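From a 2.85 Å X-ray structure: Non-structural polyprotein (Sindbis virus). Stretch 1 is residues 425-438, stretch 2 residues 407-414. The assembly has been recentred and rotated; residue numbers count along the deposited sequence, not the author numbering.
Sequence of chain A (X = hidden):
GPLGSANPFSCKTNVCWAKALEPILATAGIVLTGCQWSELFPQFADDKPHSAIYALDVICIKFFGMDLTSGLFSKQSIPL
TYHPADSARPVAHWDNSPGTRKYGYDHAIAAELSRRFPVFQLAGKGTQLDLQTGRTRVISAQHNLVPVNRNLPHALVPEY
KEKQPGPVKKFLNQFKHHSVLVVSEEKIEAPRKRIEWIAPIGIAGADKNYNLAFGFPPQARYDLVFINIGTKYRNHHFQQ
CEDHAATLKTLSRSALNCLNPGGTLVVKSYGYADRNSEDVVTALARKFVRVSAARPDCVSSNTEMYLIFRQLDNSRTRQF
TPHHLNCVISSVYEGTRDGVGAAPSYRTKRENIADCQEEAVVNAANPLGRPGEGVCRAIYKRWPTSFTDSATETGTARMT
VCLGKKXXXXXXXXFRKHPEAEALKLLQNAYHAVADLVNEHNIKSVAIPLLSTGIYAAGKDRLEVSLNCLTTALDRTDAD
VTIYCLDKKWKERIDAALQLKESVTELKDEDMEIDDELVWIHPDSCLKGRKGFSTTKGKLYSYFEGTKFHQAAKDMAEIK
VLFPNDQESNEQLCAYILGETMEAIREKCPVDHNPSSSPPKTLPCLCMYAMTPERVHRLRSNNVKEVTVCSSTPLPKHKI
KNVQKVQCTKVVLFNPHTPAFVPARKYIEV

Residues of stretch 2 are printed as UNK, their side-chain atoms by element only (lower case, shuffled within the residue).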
ATOM      1  N   LYS A 425      20.644   5.919   5.070  1.00 74.26           N
ATOM      2  CA  LYS A 425      19.388   5.380   5.592  1.00 70.75           C
ATOM      3  C   LYS A 425      18.793   6.287   6.671  1.00 73.75           C
ATOM      4  O   LYS A 425      17.588   6.543   6.691  1.00 70.52           O
ATOM      5  CB  LYS A 425      19.623   3.981   6.165  1.00 69.64           C
ATOM      6  CG  LYS A 425      18.408   3.336   6.818  1.00 68.90           C
ATOM      7  CD  LYS A 425      17.370   2.910   5.809  1.00 71.77           C
ATOM      8  CE  LYS A 425      16.378   1.941   6.428  1.00 74.11           C
ATOM      9  NZ  LYS A 425      15.257   1.634   5.495  1.00 77.59           N
ATOM     10  N   LEU A 426      19.641   6.761   7.577  1.00 78.66           N
ATOM     11  CA  LEU A 426      19.193   7.639   8.650  1.00 73.36           C
ATOM     12  C   LEU A 426      18.638   8.948   8.102  1.00 74.15           C
ATOM     13  O   LEU A 426      17.623   9.450   8.576  1.00 78.14           O
ATOM     14  CB  LEU A 426      20.346   7.915   9.618  1.00 69.50           C
ATOM     15  CG  LEU A 426      20.722   6.722  10.505  1.00 68.25           C
ATOM     16  CD1 LEU A 426      22.079   6.917  11.154  1.00 70.94           C
ATOM     17  CD2 LEU A 426      19.659   6.504  11.570  1.00 60.00           C
ATOM     18  N   LEU A 427      19.295   9.488   7.085  1.00 68.62           N
ATOM     19  CA  LEU A 427      18.899  10.753   6.487  1.00 68.37           C
ATOM     20  C   LEU A 427      17.518  10.609   5.857  1.00 70.14           C
ATOM     21  O   LEU A 427      16.606  11.416   6.073  1.00 67.82           O
ATOM     22  CB  LEU A 427      19.929  11.138   5.426  1.00 67.96           C
ATOM     23  CG  LEU A 427      19.617  12.370   4.584  1.00 72.03           C
ATOM     24  CD1 LEU A 427      19.573  13.634   5.448  1.00 76.20           C
ATOM     25  CD2 LEU A 427      20.638  12.490   3.468  1.00 63.00           C
ATOM     26  N   GLN A 428      17.379   9.546   5.081  1.00 74.47           N
ATOM     27  CA  GLN A 428      16.134   9.233   4.422  1.00 77.04           C
ATOM     28  C   GLN A 428      15.034   9.078   5.463  1.00 76.81           C
ATOM     29  O   GLN A 428      13.913   9.538   5.264  1.00 76.02           O
ATOM     30  CB  GLN A 428      16.290   7.939   3.626  1.00 78.28           C
ATOM     31  CG  GLN A 428      15.100   7.607   2.769  1.00 78.93           C
ATOM     32  CD  GLN A 428      14.837   8.673   1.733  1.00 78.83           C
ATOM     33  OE1 GLN A 428      15.448   8.682   0.663  1.00 80.29           O
ATOM     34  NE2 GLN A 428      13.930   9.590   2.049  1.00 77.49           N
ATOM     35  N   ASN A 429      15.371   8.447   6.585  1.00 71.51           N
ATOM     36  CA  ASN A 429      14.396   8.169   7.633  1.00 71.60           C
ATOM     37  C   ASN A 429      13.935   9.427   8.357  1.00 68.46           C
ATOM     38  O   ASN A 429      12.778   9.528   8.766  1.00 65.98           O
ATOM     39  CB  ASN A 429      14.976   7.182   8.650  1.00 70.29           C
ATOM     40  CG  ASN A 429      14.859   5.740   8.200  1.00 65.77           C
ATOM     41  OD1 ASN A 429      14.212   5.437   7.200  1.00 69.65           O
ATOM     42  ND2 ASN A 429      15.476   4.841   8.946  1.00 65.07           N
ATOM     43  N   ALA A 430      14.845  10.381   8.513  1.00 69.29           N
ATOM     44  CA  ALA A 430      14.509  11.661   9.116  1.00 71.25           C
ATOM     45  C   ALA A 430      13.469  12.332   8.247  1.00 71.53           C
ATOM     46  O   ALA A 430      12.439  12.804   8.747  1.00 69.05           O
ATOM     47  CB  ALA A 430      15.739  12.539   9.241  1.00 71.40           C
ATOM     48  N   TYR A 431      13.739  12.369   6.941  1.00 69.23           N
ATOM     49  CA  TYR A 431      12.784  12.935   5.986  1.00 66.03           C
ATOM     50  C   TYR A 431      11.436  12.198   5.988  1.00 63.61           C
ATOM     51  O   TYR A 431      10.382  12.825   5.885  1.00 61.66           O
ATOM     52  CB  TYR A 431      13.361  12.938   4.573  1.00 68.02           C
ATOM     53  CG  TYR A 431      14.307  14.086   4.270  1.00 71.55           C
ATOM     54  CD1 TYR A 431      13.862  15.405   4.277  1.00 70.06           C
ATOM     55  CD2 TYR A 431      15.638  13.845   3.939  1.00 73.40           C
ATOM     56  CE1 TYR A 431      14.723  16.452   3.983  1.00 73.92           C
ATOM     57  CE2 TYR A 431      16.503  14.883   3.644  1.00 74.50           C
ATOM     58  CZ  TYR A 431      16.042  16.186   3.666  1.00 75.89           C
ATOM     59  OH  TYR A 431      16.901  17.223   3.369  1.00 72.53           O
ATOM     60  N   HIS A 432      11.465  10.874   6.100  1.00 62.45           N
ATOM     61  CA  HIS A 432      10.229  10.093   6.118  1.00 57.26           C
ATOM     62  C   HIS A 432       9.414  10.414   7.359  1.00 59.59           C
ATOM     63  O   HIS A 432       8.184  10.386   7.323  1.00 57.46           O
ATOM     64  CB  HIS A 432      10.519   8.593   6.070  1.00 58.99           C
ATOM     65  CG  HIS A 432      10.733   8.065   4.685  1.00 61.21           C
ATOM     66  ND1 HIS A 432       9.870   8.332   3.645  1.00 57.96           N
ATOM     67  CD2 HIS A 432      11.715   7.289   4.167  1.00 60.46           C
ATOM     68  CE1 HIS A 432      10.311   7.744   2.547  1.00 56.53           C
ATOM     69  NE2 HIS A 432      11.427   7.103   2.838  1.00 57.55           N
ATOM     70  N   ALA A 433      10.109  10.698   8.457  1.00 58.21           N
ATOM     71  CA  ALA A 433       9.457  11.036   9.716  1.00 55.16           C
ATOM     72  C   ALA A 433       8.782  12.400   9.608  1.00 63.63           C
ATOM     73  O   ALA A 433       7.666  12.594  10.098  1.00 64.87           O
ATOM     74  CB  ALA A 433      10.468  11.033  10.841  1.00 56.14           C
ATOM     75  N   VAL A 434       9.461  13.347   8.963  1.00 63.32           N
ATOM     76  CA  VAL A 434       8.855  14.640   8.674  1.00 59.96           C
ATOM     77  C   VAL A 434       7.565  14.398   7.896  1.00 58.45           C
ATOM     78  O   VAL A 434       6.523  14.973   8.204  1.00 56.88           O
ATOM     79  CB  VAL A 434       9.797  15.553   7.849  1.00 61.59           C
ATOM     80  CG1 VAL A 434       9.072  16.815   7.397  1.00 56.65           C
ATOM     81  CG2 VAL A 434      11.047  15.910   8.650  1.00 63.48           C
ATOM     82  N   ALA A 435       7.639  13.527   6.897  1.00 56.06           N
ATOM     83  CA  ALA A 435       6.475  13.213   6.073  1.00 57.63           C
ATOM     84  C   ALA A 435       5.369  12.543   6.892  1.00 54.99           C
ATOM     85  O   ALA A 435       4.178  12.780   6.660  1.00 50.23           O
ATOM     86  CB  ALA A 435       6.882  12.329   4.905  1.00 57.85           C
ATOM     87  N   ASP A 436       5.761  11.710   7.851  1.00 56.87           N
ATOM     88  CA  ASP A 436       4.789  10.996   8.666  1.00 57.13           C
ATOM     89  C   ASP A 436       3.962  12.011   9.436  1.00 58.02           C
ATOM     90  O   ASP A 436       2.733  11.935   9.457  1.00 51.15           O
ATOM     91  CB  ASP A 436       5.483  10.035   9.641  1.00 65.09           C
ATOM     92  CG  ASP A 436       5.964   8.751   8.972  1.00 75.70           C
ATOM     93  OD1 ASP A 436       5.407   8.366   7.917  1.00 79.42           O
ATOM     94  OD2 ASP A 436       6.906   8.126   9.510  1.00 78.83           O
ATOM     95  N   LEU A 437       4.647  12.980  10.039  1.00 62.95           N
ATOM     96  CA  LEU A 437       3.995  14.025  10.826  1.00 57.77           C
ATOM     97  C   LEU A 437       3.102  14.922   9.978  1.00 58.28           C
ATOM     98  O   LEU A 437       1.996  15.285  10.394  1.00 54.60           O
ATOM     99  CB  LEU A 437       5.049  14.861  11.550  1.00 55.56           C
ATOM    100  CG  LEU A 437       5.678  14.129  12.737  1.00 58.57           C
ATOM    101  CD1 LEU A 437       6.903  14.867  13.269  1.00 56.78           C
ATOM    102  CD2 LEU A 437       4.642  13.936  13.841  1.00 55.47           C
ATOM    103  N   VAL A 438       3.593  15.288   8.795  1.00 59.67           N
ATOM    104  CA  VAL A 438       2.844  16.144   7.882  1.00 59.64           C
ATOM    105  C   VAL A 438       1.510  15.491   7.556  1.00 59.12           C
ATOM    106  O   VAL A 438       0.457  16.133   7.594  1.00 52.50           O
ATOM    107  CB  VAL A 438       3.623  16.396   6.583  1.00 60.59           C
ATOM    108  CG1 VAL A 438       2.696  16.902   5.482  1.00 61.84           C
ATOM    109  CG2 VAL A 438       4.744  17.382   6.832  1.00 62.00           C
ATOM    110  N   UNK A 407       6.703  23.407  14.942  1.00 71.13           N
ATOM    111  CA  UNK A 407       8.120  23.227  14.687  1.00 69.66           C
ATOM    112  C   UNK A 407       8.467  21.748  14.793  1.00 67.55           C
ATOM    113  O   UNK A 407       8.349  21.148  15.859  1.00 67.32           O
ATOM    114  c   UNK A 407       8.567  25.494  15.645  1.00 72.96           C
ATOM    115  c   UNK A 407      10.446  23.866  15.369  1.00 74.45           C
ATOM    116  c   UNK A 407       8.968  24.028  15.680  1.00 71.01           C
ATOM    117  N   UNK A 408       8.871  21.165  13.670  1.00 63.64           N
ATOM    118  CA  UNK A 408       9.259  19.763  13.611  1.00 60.91           C
ATOM    119  C   UNK A 408      10.781  19.647  13.654  1.00 62.74           C
ATOM    120  O   UNK A 408      11.465  20.078  12.727  1.00 61.40           O
ATOM    121  c   UNK A 408       6.695  18.774  10.884  1.00 56.77           C
ATOM    122  c   UNK A 408       8.767  19.125  12.310  1.00 55.93           C
ATOM    123  c   UNK A 408       7.250  19.233  12.213  1.00 53.93           C
ATOM    124  c   UNK A 408       9.219  17.679  12.222  1.00 60.97           C
ATOM    125  N   UNK A 409      11.315  19.056  14.715  1.00 62.14           N
ATOM    126  CA  UNK A 409      12.758  18.908  14.830  1.00 65.77           C
ATOM    127  C   UNK A 409      13.165  17.597  14.175  1.00 63.61           C
ATOM    128  O   UNK A 409      12.832  16.520  14.666  1.00 64.65           O
ATOM    129  n   UNK A 409      11.727  21.752  18.136  1.00 65.92           N
ATOM    130  c   UNK A 409      13.000  22.089  18.055  1.00 70.90           C
ATOM    131  c   UNK A 409      13.176  18.912  16.306  1.00 67.33           C
ATOM    132  c   UNK A 409      12.757  20.143  17.053  1.00 67.66           C
ATOM    133  n   UNK A 409      13.645  21.134  17.409  1.00 68.63           N
ATOM    134  c   UNK A 409      11.548  20.539  17.519  1.00 66.45           C
ATOM    135  N   UNK A 410      13.886  17.687  13.062  1.00 60.82           N
ATOM    136  CA  UNK A 410      14.318  16.495  12.345  1.00 63.46           C
ATOM    137  C   UNK A 410      15.832  16.354  12.448  1.00 64.59           C
ATOM    138  O   UNK A 410      16.571  17.268  12.091  1.00 67.82           O
ATOM    139  c   UNK A 410      13.882  16.577  10.882  1.00 63.40           C
ATOM    140  N   UNK A 411      16.291  15.194  12.906  1.00 65.19           N
ATOM    141  CA  UNK A 411      17.715  14.989  13.146  1.00 74.06           C
ATOM    142  C   UNK A 411      18.360  14.115  12.080  1.00 74.35           C
ATOM    143  O   UNK A 411      18.155  12.900  12.034  1.00 67.94           O
ATOM    144  c   UNK A 411      19.451  14.195  14.794  1.00 77.62           C
ATOM    145  c   UNK A 411      17.262  15.118  15.621  1.00 83.19           C
ATOM    146  c   UNK A 411      17.956  14.325  14.516  1.00 80.21           C
ATOM    147  N   UNK A 412      19.161  14.752  11.234  1.00 82.24           N
ATOM    148  CA  UNK A 412      19.912  14.044  10.219  1.00 82.93           C
ATOM    149  C   UNK A 412      21.150  13.419  10.828  1.00 78.97           C
ATOM    150  O   UNK A 412      21.571  13.795  11.922  1.00 76.38           O
ATOM    151  N   UNK A 413      21.746  12.457  10.118  1.00 78.57           N
ATOM    152  CA  UNK A 413      22.978  11.819  10.580  1.00 78.98           C
ATOM    153  C   UNK A 413      24.188  12.726  10.445  1.00 79.16           C
ATOM    154  O   UNK A 413      24.259  13.501   9.491  1.00 76.19           O
ATOM    155  c   UNK A 413      23.125  10.635   9.622  1.00 78.23           C
ATOM    156  c   UNK A 413      22.431  11.076   8.385  1.00 77.55           C
ATOM    157  c   UNK A 413      21.246  11.842   8.880  1.00 81.37           C
ATOM    158  N   UNK A 414      25.125  12.617  11.382  1.00 79.45           N
ATOM    159  CA  UNK A 414      26.446  13.207  11.209  1.00 87.50           C
ATOM    160  C   UNK A 414      27.305  12.198  10.434  1.00 89.67           C
ATOM    161  O   UNK A 414      27.549  11.082  10.900  1.00 88.25           O
ATOM    162  o   UNK A 414      28.966  14.268  11.357  1.00 92.75           O
ATOM    163  c   UNK A 414      27.065  13.507  12.575  1.00 87.85           C
ATOM    164  c   UNK A 414      28.397  14.218  12.469  1.00 90.27           C
ATOM    165  o   UNK A 414      28.872  14.738  13.500  1.00 89.08           O
TER

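Stretch 1 is a continuous helix, held by backbone hydrogen bonds such as Ala430 N to Leu426 O (2.9 Å) and Val434 N to Ala430 O (3.0 Å). Stretch 2 enters as a strand and lies against it.

Position 407 carries three carbons, the first bearing the other two, and this side chain stays well clear of the helix. The fork at CB, without oxygen, identifies Val407.

At position 408 there are four carbons, forked at the first, with one arm two carbons long. Its CB points toward the helix, and its short arm comes within 3.8 Å of Leu437 CD1. Branching at CB rather than one carbon later makes this Ile408 and not leucine. The same methyl, Ile408 CG2, lies 4.4 Å from Val434 CG2.

Position 409 has one carbon followed by a five-membered ring of three carbons and two nitrogens, an imidazole. Its CB points away from the helix, in keeping with the alternation along a strand, and the side chain touches nothing on stretch 1. The residue is His409, and its NE2 is hydrogen-bonded elsewhere in the structure.

A single carbon, CB, makes up the side chain at position 410. It points back toward the helix and sits 3.7 Å from Val434 CG2. This is Ala410, and the small side chain accompanies a close approach of the two backbones: Ala410 CA is 5.8 Å from Ala430 CA.

Position 411 again shows three carbons forked at CB. Its CA-to-CB bond points away from the helix, and the side chain comes no nearer than 6.0 Å to it; the backbone makes the contact instead, with the O of 411 3.7 Å from Ala430 CB. The residue is Val411.

Position 412 has no side-chain atoms and is Gly412. Here the two backbones come closer still, its CA lying 5.1 Å from Leu427 CA.

At position 413 three carbons close a ring onto the backbone nitrogen. The ring packs on Leu427, and its CB lies 3.9 Å from Leu426 CB. Only proline has such a ring; Pro413 CD is 3.5 Å from Leu427 CA and 3.8 Å from Leu427 CB.

Position 414 bears two carbons, the second carrying two oxygens, and lies beyond reach of the helix. This short carboxylate is Asp414.

The contact is apolar packing, with no hydrogen bond crossing between the stretches. Helix and strand run nearly antiparallel, at 160°, with axes 8.9 Å apart at closest approach, so the contacts move to earlier turns of the helix as stretch 2 advances. Ile408 packs on Val434 and Leu437, Ala410 meets Val434, and Pro413 closes the far end over Leu426 and Leu427. Together the two stretches bury 393 Å².

Stretch 2 (407-414) VIHAVGPD
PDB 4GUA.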